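Local coordinates for DPS Protein (Brevibacillus brevis, PDB 1N1Q) that probably protects DNA in starved cells by binding it and by oxidising and storing iron inside a hollow twelve-subunit shell, at residues 101-115 with 130-144. Residues are numbered along the deposited sequence; the frame is centred on the assembly and turned at random.
Sequences VNDFVDLVGELKVAR and LDAIEAGLEKHVWML
Leu137 drives one methyl straight onto the Phe104 ring: CD2 stands 3.5 Å from the ring centroid, only 3° off the normal, a CH-pi contact in which the two side chains cross at about a right angle. At the ring's edge lie Val141 CG2, which packs on Phe104 CB, and His140 CB, which packs on Phe104 CE1. The His140 ring is turned obliquely to that of Phe104, and its NE2 hydrogen-bonds to Glu52 of helix 39-66. The other methyl of Leu137, CD1, lies 3.7 Å from Leu107 CB and also meets Leu111 CD1, making Leu137 a knob among Phe104, Leu107, Val108 and Leu111. Leu111 returns the arrangement, pushing CD1 to 3.6 Å from Ile133 CG2 while CD2 rests on Leu130 CD2. Along one margin the packing turns polar. With CG anti to the backbone N (chi1 -170°) and an extended chain, Glu134 reaches across Val108 and Lys112 to Arg115. There Arg115 NH1 donates to the syn lone pair of Glu134 OE1 at 2.8 Å, a bent salt bridge with the oxygen tilted out of the guanidinium plane, and a water links Arg115 NH1 to Glu134 OE2. Asp131 OD1 lies over a guanidinium face, 3.9 Å from Arg115 NE, adding a long, purely electrostatic bridge. A methionine in place of Arg115 would probably leave the Glu134 and Asp131 carboxylates without their shared positive mate. Segments 101-115 and 130-144 run roughly antiparallel, their directions at 149° and their axes 9.4 Å apart at closest approach. Leu107 continues onto helix 4-33, while Leu130 and Ile133 face helix 39-66, so this interlocked pair forms one side of the four-helix bundle characteristic of the ferritin-like Dps fold.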
loop_
_atom_site.group_PDB
_atom_site.type_symbol
_atom_site.label_atom_id
_atom_site.label_comp_id
_atom_site.label_asym_id
_atom_site.label_seq_id
_atom_site.Cartn_x
_atom_site.Cartn_y
_atom_site.Cartn_z
ATOM N N VAL A 101 -16.531 7.537 32.118
ATOM C CA VAL A 101 -17.697 8.328 32.492
ATOM C C VAL A 101 -17.225 9.667 33.065
ATOM O O VAL A 101 -17.725 10.717 32.670
ATOM C CB VAL A 101 -18.564 7.603 33.546
ATOM C CG1 VAL A 101 -19.583 8.573 34.148
ATOM C CG2 VAL A 101 -19.290 6.427 32.897
ATOM N N ASN A 102 -16.252 9.620 33.975
ATOM C CA ASN A 102 -15.720 10.837 34.579
ATOM C C ASN A 102 -15.124 11.765 33.522
ATOM O O ASN A 102 -15.394 12.961 33.516
ATOM C CB ASN A 102 -14.640 10.520 35.618
ATOM C CG ASN A 102 -15.193 9.823 36.842
ATOM O OD1 ASN A 102 -16.386 9.918 37.138
ATOM N ND2 ASN A 102 -14.327 9.127 37.568
ATOM N N ASP A 103 -14.310 11.209 32.629
ATOM C CA ASP A 103 -13.683 12.007 31.581
ATOM C C ASP A 103 -14.713 12.634 30.643
ATOM O O ASP A 103 -14.655 13.834 30.349
ATOM C CB ASP A 103 -12.699 11.150 30.779
ATOM C CG ASP A 103 -11.471 10.763 31.588
ATOM O OD1 ASP A 103 -11.290 11.305 32.695
ATOM O OD2 ASP A 103 -10.691 9.923 31.112
ATOM N N PHE A 104 -15.652 11.823 30.163
ATOM C CA PHE A 104 -16.678 12.341 29.262
ATOM C C PHE A 104 -17.515 13.421 29.942
ATOM O O PHE A 104 -17.902 14.406 29.317
ATOM C CB PHE A 104 -17.583 11.210 28.769
ATOM C CG PHE A 104 -16.970 10.359 27.682
ATOM C CD1 PHE A 104 -17.729 9.378 27.042
ATOM C CD2 PHE A 104 -15.648 10.543 27.284
ATOM C CE1 PHE A 104 -17.180 8.594 26.027
ATOM C CE2 PHE A 104 -15.092 9.761 26.268
ATOM C CZ PHE A 104 -15.851 8.792 25.639
ATOM N N VAL A 105 -17.794 13.238 31.225
ATOM C CA VAL A 105 -18.569 14.227 31.962
ATOM C C VAL A 105 -17.783 15.539 32.026
ATOM O O VAL A 105 -18.352 16.616 31.859
ATOM C CB VAL A 105 -18.895 13.740 33.396
ATOM C CG1 VAL A 105 -19.574 14.854 34.196
ATOM C CG2 VAL A 105 -19.808 12.533 33.329
ATOM N N ASP A 106 -16.476 15.436 32.252
ATOM C CA ASP A 106 -15.624 16.612 32.318
ATOM C C ASP A 106 -15.628 17.314 30.951
ATOM O O ASP A 106 -15.795 18.534 30.867
ATOM C CB ASP A 106 -14.205 16.196 32.711
ATOM C CG ASP A 106 -13.335 17.377 33.104
ATOM O OD1 ASP A 106 -13.883 18.353 33.649
ATOM O OD2 ASP A 106 -12.109 17.303 32.890
ATOM N N LEU A 107 -15.468 16.539 29.883
ATOM C CA LEU A 107 -15.470 17.091 28.534
ATOM C C LEU A 107 -16.784 17.777 28.182
ATOM O O LEU A 107 -16.792 18.807 27.510
ATOM C CB LEU A 107 -15.176 16.000 27.500
ATOM C CG LEU A 107 -13.802 15.330 27.578
ATOM C CD1 LEU A 107 -13.611 14.446 26.355
ATOM C CD2 LEU A 107 -12.702 16.390 27.647
ATOM N N VAL A 108 -17.902 17.209 28.621
ATOM C CA VAL A 108 -19.202 17.821 28.336
ATOM C C VAL A 108 -19.224 19.231 28.921
ATOM O O VAL A 108 -19.683 20.174 28.278
ATOM C CB VAL A 108 -20.367 16.997 28.940
ATOM C CG1 VAL A 108 -21.644 17.844 29.003
ATOM C CG2 VAL A 108 -20.623 15.766 28.078
ATOM N N GLY A 109 -18.710 19.364 30.139
ATOM C CA GLY A 109 -18.664 20.664 30.781
ATOM C C GLY A 109 -17.763 21.623 30.021
ATOM O O GLY A 109 -18.114 22.789 29.824
ATOM N N GLU A 110 -16.601 21.139 29.593
ATOM C CA GLU A 110 -15.667 21.976 28.852
ATOM C C GLU A 110 -16.233 22.336 27.486
ATOM O O GLU A 110 -16.026 23.448 26.994
ATOM C CB GLU A 110 -14.316 21.266 28.686
ATOM C CG GLU A 110 -13.592 20.998 30.001
ATOM C CD GLU A 110 -12.178 20.473 29.807
ATOM O OE1 GLU A 110 -11.808 20.129 28.664
ATOM O OE2 GLU A 110 -11.435 20.392 30.805
ATOM N N LEU A 111 -16.949 21.400 26.871
ATOM C CA LEU A 111 -17.527 21.654 25.556
ATOM C C LEU A 111 -18.582 22.754 25.634
ATOM O O LEU A 111 -18.698 23.581 24.730
ATOM C CB LEU A 111 -18.115 20.362 24.977
ATOM C CG LEU A 111 -17.053 19.377 24.443
ATOM C CD1 LEU A 111 -17.699 18.030 24.134
ATOM C CD2 LEU A 111 -16.386 19.966 23.197
ATOM N N LYS A 112 -19.343 22.778 26.724
ATOM C CA LYS A 112 -20.363 23.814 26.892
ATOM C C LYS A 112 -19.695 25.187 26.977
ATOM O O LYS A 112 -20.154 26.152 26.371
ATOM C CB LYS A 112 -21.189 23.562 28.159
ATOM C CG LYS A 112 -22.129 22.362 28.074
ATOM C CD LYS A 112 -22.849 22.148 29.390
ATOM C CE LYS A 112 -23.734 20.911 29.344
ATOM N NZ LYS A 112 -24.292 20.582 30.686
ATOM N N VAL A 113 -18.606 25.271 27.734
ATOM C CA VAL A 113 -17.881 26.529 27.877
ATOM C C VAL A 113 -17.279 26.981 26.544
ATOM O O VAL A 113 -17.397 28.146 26.167
ATOM C CB VAL A 113 -16.742 26.398 28.922
ATOM C CG1 VAL A 113 -15.792 27.596 28.827
ATOM C CG2 VAL A 113 -17.331 26.315 30.325
ATOM N N ALA A 114 -16.639 26.054 25.836
ATOM C CA ALA A 114 -16.021 26.363 24.551
ATOM C C ALA A 114 -17.047 26.829 23.520
ATOM O O ALA A 114 -16.789 27.754 22.746
ATOM C CB ALA A 114 -15.269 25.141 24.031
ATOM N N ARG A 115 -18.203 26.178 23.501
ATOM C CA ARG A 115 -19.253 26.548 22.560
ATOM C C ARG A 115 -19.700 27.980 22.830
ATOM O O ARG A 115 -19.881 28.768 21.902
ATOM C CB ARG A 115 -20.441 25.600 22.690
ATOM C CG ARG A 115 -20.183 24.192 22.154
ATOM C CD ARG A 115 -21.313 23.273 22.581
ATOM N NE ARG A 115 -22.587 23.971 22.474
ATOM C CZ ARG A 115 -23.555 23.925 23.384
ATOM N NH1 ARG A 115 -23.414 23.196 24.483
ATOM N NH2 ARG A 115 -24.649 24.655 23.216
ATOM N N LEU A 130 -18.444 21.311 18.024
ATOM C CA LEU A 130 -18.250 20.969 19.428
ATOM C C LEU A 130 -19.531 20.357 19.988
ATOM O O LEU A 130 -19.485 19.435 20.800
ATOM C CB LEU A 130 -17.882 22.215 20.237
ATOM C CG LEU A 130 -16.557 22.886 19.854
ATOM C CD1 LEU A 130 -16.377 24.163 20.660
ATOM C CD2 LEU A 130 -15.404 21.922 20.101
ATOM N N ASP A 131 -20.670 20.879 19.542
ATOM C CA ASP A 131 -21.971 20.394 19.989
ATOM C C ASP A 131 -22.165 18.931 19.576
ATOM O O ASP A 131 -22.656 18.118 20.366
ATOM C CB ASP A 131 -23.074 21.281 19.398
ATOM C CG ASP A 131 -24.427 21.102 20.089
ATOM O OD1 ASP A 131 -24.456 20.759 21.287
ATOM O OD2 ASP A 131 -25.456 21.340 19.426
ATOM N N ALA A 132 -21.770 18.596 18.350
ATOM C CA ALA A 132 -21.891 17.225 17.863
ATOM C C ALA A 132 -21.079 16.258 18.729
ATOM O O ALA A 132 -21.533 15.155 19.021
ATOM C CB ALA A 132 -21.446 17.134 16.395
ATOM N N ILE A 133 -19.881 16.666 19.143
ATOM C CA ILE A 133 -19.057 15.806 20.001
ATOM C C ILE A 133 -19.765 15.673 21.352
ATOM O O ILE A 133 -19.882 14.578 21.908
ATOM C CB ILE A 133 -17.638 16.397 20.273
ATOM C CG1 ILE A 133 -16.727 16.225 19.050
ATOM C CG2 ILE A 133 -16.995 15.683 21.472
ATOM C CD1 ILE A 133 -17.257 16.802 17.802
ATOM N N GLU A 134 -20.249 16.797 21.872
ATOM C CA GLU A 134 -20.940 16.818 23.158
ATOM C C GLU A 134 -22.152 15.889 23.201
ATOM O O GLU A 134 -22.323 15.118 24.147
ATOM C CB GLU A 134 -21.399 18.243 23.493
ATOM C CG GLU A 134 -21.909 18.401 24.926
ATOM C CD GLU A 134 -22.601 19.738 25.167
ATOM O OE1 GLU A 134 -22.069 20.780 24.731
ATOM O OE2 GLU A 134 -23.676 19.746 25.801
ATOM N N ALA A 135 -22.996 15.974 22.179
ATOM C CA ALA A 135 -24.191 15.143 22.108
ATOM C C ALA A 135 -23.814 13.663 22.156
ATOM O O ALA A 135 -24.476 12.864 22.828
ATOM C CB ALA A 135 -24.976 15.452 20.814
ATOM N N GLY A 136 -22.750 13.304 21.441
ATOM C CA GLY A 136 -22.308 11.923 21.410
ATOM C C GLY A 136 -21.825 11.445 22.767
ATOM O O GLY A 136 -22.097 10.303 23.163
ATOM N N LEU A 137 -21.102 12.308 23.479
ATOM C CA LEU A 137 -20.590 11.953 24.801
ATOM C C LEU A 137 -21.726 11.755 25.795
ATOM O O LEU A 137 -21.694 10.829 26.613
ATOM C CB LEU A 137 -19.643 13.038 25.321
ATOM C CG LEU A 137 -18.354 13.264 24.517
ATOM C CD1 LEU A 137 -17.477 14.271 25.235
ATOM C CD2 LEU A 137 -17.620 11.944 24.344
ATOM N N GLU A 138 -22.727 12.627 25.731
ATOM C CA GLU A 138 -23.860 12.520 26.638
ATOM C C GLU A 138 -24.569 11.179 26.450
ATOM O O GLU A 138 -25.030 10.575 27.408
ATOM C CB GLU A 138 -24.822 13.694 26.423
ATOM C CG GLU A 138 -24.244 15.032 26.897
ATOM C CD GLU A 138 -25.172 16.209 26.659
ATOM O OE1 GLU A 138 -26.279 16.007 26.127
ATOM O OE2 GLU A 138 -24.796 17.348 27.010
ATOM N N LYS A 139 -24.635 10.702 25.217
ATOM C CA LYS A 139 -25.278 9.428 24.944
ATOM C C LYS A 139 -24.418 8.296 25.500
ATOM O O LYS A 139 -24.933 7.370 26.126
ATOM C CB LYS A 139 -25.489 9.246 23.439
ATOM C CG LYS A 139 -26.175 7.940 23.078
ATOM C CD LYS A 139 -26.486 7.878 21.591
ATOM C CE LYS A 139 -27.091 6.519 21.221
ATOM N NZ LYS A 139 -27.453 6.452 19.776
ATOM N N HIS A 140 -23.107 8.378 25.278
ATOM C CA HIS A 140 -22.190 7.367 25.800
ATOM C C HIS A 140 -22.267 7.335 27.316
ATOM O O HIS A 140 -22.220 6.263 27.924
ATOM C CB HIS A 140 -20.741 7.661 25.393
ATOM C CG HIS A 140 -20.416 7.290 23.980
ATOM N ND1 HIS A 140 -20.708 6.051 23.450
ATOM C CD2 HIS A 140 -19.783 7.979 23.000
ATOM C CE1 HIS A 140 -20.267 5.992 22.204
ATOM N NE2 HIS A 140 -19.700 7.150 21.908
ATOM N N VAL A 141 -22.379 8.511 27.930
ATOM C CA VAL A 141 -22.450 8.593 29.389
ATOM C C VAL A 141 -23.649 7.832 29.944
ATOM O O VAL A 141 -23.531 7.128 30.942
ATOM C CB VAL A 141 -22.481 10.073 29.871
ATOM C CG1 VAL A 141 -22.847 10.147 31.351
ATOM C CG2 VAL A 141 -21.106 10.706 29.660
ATOM N N TRP A 142 -24.806 7.966 29.309
ATOM C CA TRP A 142 -25.981 7.235 29.782
ATOM C C TRP A 142 -25.722 5.728 29.726
ATOM O O TRP A 142 -25.991 5.004 30.684
ATOM C CB TRP A 142 -27.214 7.560 28.929
ATOM C CG TRP A 142 -28.126 6.379 28.722
ATOM C CD1 TRP A 142 -28.719 5.614 29.692
ATOM C CD2 TRP A 142 -28.493 5.791 27.470
ATOM N NE1 TRP A 142 -29.423 4.580 29.118
ATOM C CE2 TRP A 142 -29.303 4.667 27.755
ATOM C CE3 TRP A 142 -28.218 6.104 26.132
ATOM C CZ2 TRP A 142 -29.840 3.856 26.751
ATOM C CZ3 TRP A 142 -28.753 5.297 25.135
ATOM C CH2 TRP A 142 -29.556 4.185 25.452
ATOM N N MET A 143 -25.204 5.255 28.599
ATOM C CA MET A 143 -24.928 3.829 28.437
ATOM C C MET A 143 -23.890 3.277 29.406
ATOM O O MET A 143 -24.084 2.207 29.976
ATOM C CB MET A 143 -24.482 3.533 27.006
ATOM C CG MET A 143 -25.555 3.770 25.966
ATOM S SD MET A 143 -25.005 3.324 24.307
ATOM C CE MET A 143 -24.546 4.907 23.699
ATOM N N LEU A 144 -22.789 3.996 29.585
ATOM C CA LEU A 144 -21.731 3.532 30.484
ATOM C C LEU A 144 -22.196 3.520 31.943
ATOM O O LEU A 144 -21.828 2.629 32.711
ATOM C CB LEU A 144 -20.479 4.402 30.314
ATOM C CG LEU A 144 -19.845 4.290 28.916
ATOM C CD1 LEU A 144 -18.789 5.362 28.726
ATOM C CD2 LEU A 144 -19.251 2.895 28.739
HETATM O O HOH W 1 -25.823 21.990 26.356
#